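Local coordinates for pirin family protein (Acinetobacter baumannii, PDB 6D0P), which probably acts as a metal-dependent quercetin 2,3-dioxygenase of the pirin family, with manganese in its metal site here, at residues 39-44 with 183-188; 129-134 with 254-259. All coordinates share one frame; numbering follows the deposited sequence. Where two conformers were deposited one is given.

Interaction 1. Residues 39-44 with 183-188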
loop_
_atom_site.group_PDB
_atom_site.type_symbol
_atom_site.label_atom_id
_atom_site.label_comp_id
_atom_site.label_asym_id
_atom_site.label_seq_id
_atom_site.Cartn_x
_atom_site.Cartn_y
_atom_site.Cartn_z
ATOM N N SER A 39 -10.003 -4.357 7.140
ATOM C CA SER A 39 -9.552 -5.725 6.758
ATOM C C SER A 39 -9.850 -6.013 5.281
ATOM O O SER A 39 -10.992 -5.890 4.832
ATOM C CB SER A 39 -10.182 -6.771 7.667
ATOM O OG SER A 39 -9.730 -8.085 7.351
ATOM N N PRO A 40 -8.878 -6.525 4.528
ATOM C CA PRO A 40 -7.580 -7.009 4.989
ATOM C C PRO A 40 -6.422 -6.011 5.030
ATOM O O PRO A 40 -5.274 -6.437 5.184
ATOM C CB PRO A 40 -7.279 -8.071 3.903
ATOM C CG PRO A 40 -7.865 -7.466 2.651
ATOM C CD PRO A 40 -9.146 -6.840 3.124
ATOM N N PHE A 41 -6.697 -4.719 4.841
ATOM C CA PHE A 41 -5.657 -3.730 4.796
ATOM C C PHE A 41 -5.293 -3.321 6.216
ATOM O O PHE A 41 -6.162 -3.214 7.046
ATOM C CB PHE A 41 -6.070 -2.572 3.890
ATOM C CG PHE A 41 -6.405 -3.079 2.516
ATOM C CD1 PHE A 41 -5.397 -3.489 1.660
ATOM C CD2 PHE A 41 -7.722 -3.241 2.121
ATOM C CE1 PHE A 41 -5.687 -4.034 0.415
ATOM C CE2 PHE A 41 -8.013 -3.769 0.873
ATOM C CZ PHE A 41 -7.000 -4.165 0.024
ATOM N N LEU A 42 -4.008 -3.052 6.449
ATOM C CA LEU A 42 -3.510 -2.745 7.813
ATOM C C LEU A 42 -2.976 -1.315 7.957
ATOM O O LEU A 42 -3.103 -0.730 9.044
ATOM C CB LEU A 42 -2.363 -3.704 8.142
ATOM C CG LEU A 42 -2.748 -5.152 8.424
ATOM C CD1 LEU A 42 -1.503 -6.021 8.465
ATOM C CD2 LEU A 42 -3.558 -5.243 9.711
ATOM N N LEU A 43 -2.385 -0.774 6.915
ATOM C CA LEU A 43 -1.696 0.504 7.023
ATOM C C LEU A 43 -1.412 1.070 5.636
ATOM O O LEU A 43 -1.100 0.329 4.720
ATOM C CB LEU A 43 -0.379 0.267 7.759
ATOM C CG LEU A 43 0.418 1.522 8.085
ATOM C CD1 LEU A 43 0.568 1.694 9.583
ATOM C CD2 LEU A 43 1.743 1.512 7.384
ATOM N N LEU A 44 -1.490 2.388 5.521
ATOM C CA LEU A 44 -1.102 3.080 4.280
ATOM C C LEU A 44 -0.347 4.349 4.667
ATOM O O LEU A 44 -0.889 5.240 5.388
ATOM C CB LEU A 44 -2.316 3.412 3.400
ATOM C CG LEU A 44 -1.984 3.839 1.965
ATOM C CD1 LEU A 44 -3.227 3.827 1.084
ATOM C CD2 LEU A 44 -1.339 5.216 1.912
ATOM N N LEU A 183 -8.645 -9.955 -3.072
ATOM C CA LEU A 183 -8.479 -8.541 -2.853
ATOM C C LEU A 183 -8.015 -7.857 -4.142
ATOM O O LEU A 183 -7.486 -8.496 -5.079
ATOM C CB LEU A 183 -7.523 -8.288 -1.678
ATOM C CG LEU A 183 -6.057 -8.650 -1.867
ATOM C CD1 LEU A 183 -5.283 -7.496 -2.469
ATOM C CD2 LEU A 183 -5.423 -9.019 -0.546
ATOM N N ASN A 184 -8.302 -6.564 -4.183
ATOM C CA ASN A 184 -7.944 -5.683 -5.282
ATOM C C ASN A 184 -7.088 -4.529 -4.769
ATOM O O ASN A 184 -7.383 -3.906 -3.723
ATOM C CB ASN A 184 -9.164 -5.044 -5.948
ATOM C CG ASN A 184 -9.984 -6.024 -6.745
ATOM O OD1 ASN A 184 -9.476 -6.622 -7.692
ATOM N ND2 ASN A 184 -11.263 -6.162 -6.401
ATOM N N VAL A 185 -6.056 -4.230 -5.543
ATOM C CA VAL A 185 -5.272 -3.033 -5.333
ATOM C C VAL A 185 -5.142 -2.410 -6.711
ATOM O O VAL A 185 -4.497 -2.994 -7.610
ATOM C CB VAL A 185 -3.893 -3.262 -4.686
ATOM C CG1 VAL A 185 -3.080 -1.970 -4.659
ATOM C CG2 VAL A 185 -4.007 -3.826 -3.276
ATOM N N TRP A 186 -5.830 -1.290 -6.884
ATOM C CA TRP A 186 -5.820 -0.577 -8.142
ATOM C C TRP A 186 -5.280 0.834 -7.909
ATOM O O TRP A 186 -5.633 1.467 -6.909
ATOM C CB TRP A 186 -7.229 -0.481 -8.748
ATOM C CG TRP A 186 -7.980 -1.765 -8.867
ATOM C CD1 TRP A 186 -7.471 -3.013 -9.075
ATOM C CD2 TRP A 186 -9.414 -1.901 -8.872
ATOM N NE1 TRP A 186 -8.492 -3.925 -9.151
ATOM C CE2 TRP A 186 -9.695 -3.270 -9.039
ATOM C CE3 TRP A 186 -10.476 -1.005 -8.693
ATOM C CZ2 TRP A 186 -10.999 -3.763 -9.060
ATOM C CZ3 TRP A 186 -11.771 -1.490 -8.707
ATOM C CH2 TRP A 186 -12.023 -2.851 -8.896
ATOM N N ASP A 187 -4.435 1.346 -8.792
ATOM C CA ASP A 187 -4.010 2.745 -8.622
ATOM C C ASP A 187 -4.194 3.466 -9.958
ATOM O O ASP A 187 -4.400 2.848 -10.999
ATOM C CB ASP A 187 -2.600 2.862 -8.030
ATOM C CG ASP A 187 -1.449 2.712 -8.998
ATOM O OD1 ASP A 187 -1.704 2.338 -10.144
ATOM O OD2 ASP A 187 -0.294 2.983 -8.587
ATOM N N GLY A 188 -4.074 4.762 -9.965
ATOM C CA GLY A 188 -4.178 5.423 -11.254
ATOM C C GLY A 188 -4.432 6.906 -11.136
ATOM O O GLY A 188 -4.172 7.523 -10.088
#
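Pro40, which follows a cis peptide bond, and Phe41 make a small, mostly apolar contact with Leu183, Asn184 and Val185, and no hydrogen bond joins the two segments. The strands run almost in the same direction, their axes 19° apart, yet they come no closer than 11.6 Å, so the intervening distance is spanned by side chains. Phe41 does most of the reaching. Its CG stands anti to its own carbonyl carbon (chi1 -57°), and although its CB does not point directly at the facing strand, the far end of the ring comes nearer. There CE1 lies 4.1 Å from Val185 CG2, the methyl of that valine anti to the carbonyl carbon, while CZ rests 3.8 Å from the main-chain Asn184 O and also touches Leu183 CB. All three partners approach the ring obliquely. Pro40 adds the second part: its CG meets Leu183 CD2 at 4.3 Å and also lies above one face of the Phe41 ring, near the rim, 4.1 Å from its plane. The touching residues are all buried. CB of Asn184 points away from 39-44, and its amide is held by others: OD1 accepts from Glu169 N and ND2 bonds with Thr252 OG1.

This is part of the interface between the two cupin domains of a pirin, with strand 41-52 from the N-terminal domain and 183-190 from the C-terminal one. On its own sheet, strand 41-52 lies between strands 23-30 and 121-131, and Leu42 and Leu43 both face Trp129 in a classic beta bulge. Phe29 of strand 23-30 packs on Phe41, Val130 of strand 121-131 touches Leu183, and Leu251 of strand 245-253, the sheet neighbour of 183-190, packs against both Phe41 and Val185.

Interaction 2. Residues 129-134 with 254-259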
loop_
_atom_site.group_PDB
_atom_site.type_symbol
_atom_site.label_atom_id
_atom_site.label_comp_id
_atom_site.label_asym_id
_atom_site.label_seq_id
_atom_site.Cartn_x
_atom_site.Cartn_y
_atom_site.Cartn_z
ATOM N N TRP A 129 0.442 -1.941 3.898
ATOM C CA TRP A 129 0.543 -3.213 4.573
ATOM C C TRP A 129 -0.776 -3.967 4.359
ATOM O O TRP A 129 -1.840 -3.387 4.574
ATOM C CB TRP A 129 0.792 -3.022 6.053
ATOM C CG TRP A 129 2.117 -2.441 6.428
ATOM C CD1 TRP A 129 3.058 -1.858 5.620
ATOM C CD2 TRP A 129 2.599 -2.305 7.772
ATOM N NE1 TRP A 129 4.121 -1.442 6.372
ATOM C CE2 TRP A 129 3.870 -1.698 7.695
ATOM C CE3 TRP A 129 2.114 -2.711 9.020
ATOM C CZ2 TRP A 129 4.632 -1.446 8.833
ATOM C CZ3 TRP A 129 2.875 -2.474 10.145
ATOM C CH2 TRP A 129 4.107 -1.830 10.052
ATOM N N VAL A 130 -0.678 -5.220 3.974
ATOM C CA VAL A 130 -1.809 -6.102 3.742
ATOM C C VAL A 130 -1.706 -7.288 4.700
ATOM O O VAL A 130 -0.661 -7.979 4.769
ATOM C CB VAL A 130 -1.856 -6.591 2.289
ATOM C CG1 VAL A 130 -3.071 -7.469 2.025
ATOM C CG2 VAL A 130 -1.818 -5.425 1.309
ATOM N N ASN A 131 -2.806 -7.584 5.365
ATOM C CA ASN A 131 -2.827 -8.658 6.327
ATOM C C ASN A 131 -2.945 -10.007 5.614
ATOM O O ASN A 131 -3.394 -10.099 4.490
ATOM C CB ASN A 131 -3.965 -8.484 7.338
ATOM C CG ASN A 131 -3.675 -9.108 8.693
ATOM O OD1 ASN A 131 -2.627 -9.739 8.892
ATOM N ND2 ASN A 131 -4.578 -8.892 9.656
ATOM N N LEU A 132 -2.480 -11.034 6.296
ATOM C CA LEU A 132 -2.617 -12.416 5.843
ATOM C C LEU A 132 -3.649 -13.174 6.691
ATOM O O LEU A 132 -3.768 -12.956 7.909
ATOM C CB LEU A 132 -1.250 -13.092 5.972
ATOM C CG LEU A 132 -0.181 -12.613 4.987
ATOM C CD1 LEU A 132 1.197 -13.113 5.383
ATOM C CD2 LEU A 132 -0.535 -13.047 3.584
ATOM N N PRO A 133 -4.357 -14.120 6.061
ATOM C CA PRO A 133 -5.167 -15.036 6.822
ATOM C C PRO A 133 -4.264 -15.765 7.829
ATOM O O PRO A 133 -3.080 -15.976 7.536
ATOM C CB PRO A 133 -5.707 -16.055 5.809
ATOM C CG PRO A 133 -5.601 -15.317 4.495
ATOM C CD PRO A 133 -4.368 -14.454 4.642
ATOM N N SER A 134 -4.843 -16.176 8.952
ATOM C CA SER A 134 -4.126 -16.825 10.035
ATOM C C SER A 134 -3.270 -17.983 9.523
ATOM O O SER A 134 -2.091 -18.112 9.881
ATOM C CB SER A 134 -5.107 -17.318 11.121
ATOM O OG SER A 134 -6.062 -18.198 10.553
ATOM N N GLN A 254 -12.006 -9.134 0.600
ATOM C CA GLN A 254 -12.823 -9.939 1.470
ATOM C C GLN A 254 -12.288 -9.750 2.893
ATOM O O GLN A 254 -11.097 -9.954 3.129
ATOM C CB GLN A 254 -12.759 -11.412 1.066
ATOM C CG GLN A 254 -13.584 -12.321 1.969
ATOM C CD GLN A 254 -15.056 -12.011 1.871
ATOM O OE1 GLN A 254 -15.577 -11.763 0.792
ATOM N NE2 GLN A 254 -15.744 -12.017 3.004
ATOM N N PRO A 255 -13.142 -9.320 3.825
ATOM C CA PRO A 255 -12.689 -9.151 5.205
ATOM C C PRO A 255 -12.183 -10.491 5.756
ATOM O O PRO A 255 -12.755 -11.533 5.461
ATOM C CB PRO A 255 -13.878 -8.624 6.014
ATOM C CG PRO A 255 -14.896 -8.191 5.007
ATOM C CD PRO A 255 -14.514 -8.836 3.686
ATOM N N LEU A 256 -11.117 -10.473 6.543
ATOM C CA LEU A 256 -10.542 -11.743 7.010
ATOM C C LEU A 256 -11.373 -12.327 8.151
ATOM O O LEU A 256 -11.382 -13.564 8.331
ATOM C CB LEU A 256 -9.086 -11.544 7.434
ATOM C CG LEU A 256 -8.130 -11.150 6.313
ATOM C CD1 LEU A 256 -6.705 -11.058 6.830
ATOM C CD2 LEU A 256 -8.204 -12.122 5.149
ATOM N N ASN A 257 -12.007 -11.445 8.920
ATOM C CA ASN A 257 -12.846 -11.848 10.050
ATOM C C ASN A 257 -12.039 -12.736 11.001
ATOM O O ASN A 257 -12.501 -13.803 11.434
ATOM C CB ASN A 257 -14.128 -12.533 9.585
ATOM C CG ASN A 257 -15.119 -11.553 9.000
ATOM O OD1 ASN A 257 -15.444 -10.547 9.627
ATOM N ND2 ASN A 257 -15.639 -11.863 7.827
ATOM N N GLU A 258 -10.844 -12.258 11.317
ATOM C CA GLU A 258 -9.937 -12.930 12.247
ATOM C C GLU A 258 -9.373 -11.850 13.171
ATOM O O GLU A 258 -9.284 -10.679 12.783
ATOM C CB GLU A 258 -8.823 -13.668 11.489
ATOM C CG GLU A 258 -9.300 -14.947 10.831
ATOM C CD GLU A 258 -8.231 -15.688 10.045
ATOM O OE1 GLU A 258 -7.388 -15.024 9.436
ATOM O OE2 GLU A 258 -8.212 -16.931 10.114
ATOM N N PRO A 259 -8.990 -12.223 14.383
ATOM C CA PRO A 259 -8.457 -11.234 15.312
ATOM C C PRO A 259 -7.173 -10.549 14.817
ATOM O O PRO A 259 -6.393 -11.146 14.088
ATOM C CB PRO A 259 -8.130 -12.011 16.600
ATOM C CG PRO A 259 -8.820 -13.338 16.438
ATOM C CD PRO A 259 -8.882 -13.570 14.943
HETATM O O HOH W 1 -3.930 -10.349 12.134
HETATM O O HOH W 2 -5.674 -12.866 9.960
#
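Ser134 and Glu258 meet through a pair of hydrogen bonds that occupies both carboxylate oxygens. Ser134 N donates to Glu258 OE1 (2.8 Å, 155°), arriving on the syn side, while Ser134 OG makes a short 2.5 Å bond to Glu258 OE2 from above the carboxylate plane. The hydroxyl, set between its own backbone N and carbonyl carbon (chi1 57°), lies on the same side of the carboxylate plane as the amide N, and the extended glutamate chain delivers its carboxylate to both.

Two waters lie between the segments: one 2.8 Å from both Leu132 O and Glu258 OE1, the other accepting from Asn131 ND2 and lying near Pro259 O. Asn131 OD1 is bonded to Lys137 NZ.

In the two-cupin fold of pirins, this is where the continuation of strand 121-131 in the N-terminal domain meets the loop that follows strand 245-253 in the C-terminal one. The side chain of Leu132 is about 14 Å from the bound manganese.

The van der Waals packing centres on Leu256. Its CD1 touches Asn131 CB at 3.8 Å and sets a methyl against the main-chain oxygen Leu132 O at 3.7 Å; its CD2 lies 4.2 Å from Pro133 CG, the two side chains crossing at a slant.

Overall arrangement
Both contacts tie the N-terminal cupin domain to the C-terminal one, at different depths. Interaction 1, centred about 6 Å from the centre of the chain, is buried, with apolar contacts between side chains and no hydrogen bond across it; interaction 2, centred about 15 Å from it, is only partly buried and combines a carboxylate gripped by a hydroxyl and an amide, nearby water, and the packing of Leu256. They share a sheet, since strands 41-52 and 121-131 are neighbours in it: backbone bonds probably join Pro40 O to Asn131 N and Leu43 O to Trp129 N. On the C-terminal side, 183-190 and 245-253 likewise pair, with 254-259 continuing from the latter. Ser39 OG also bonds Leu256 N.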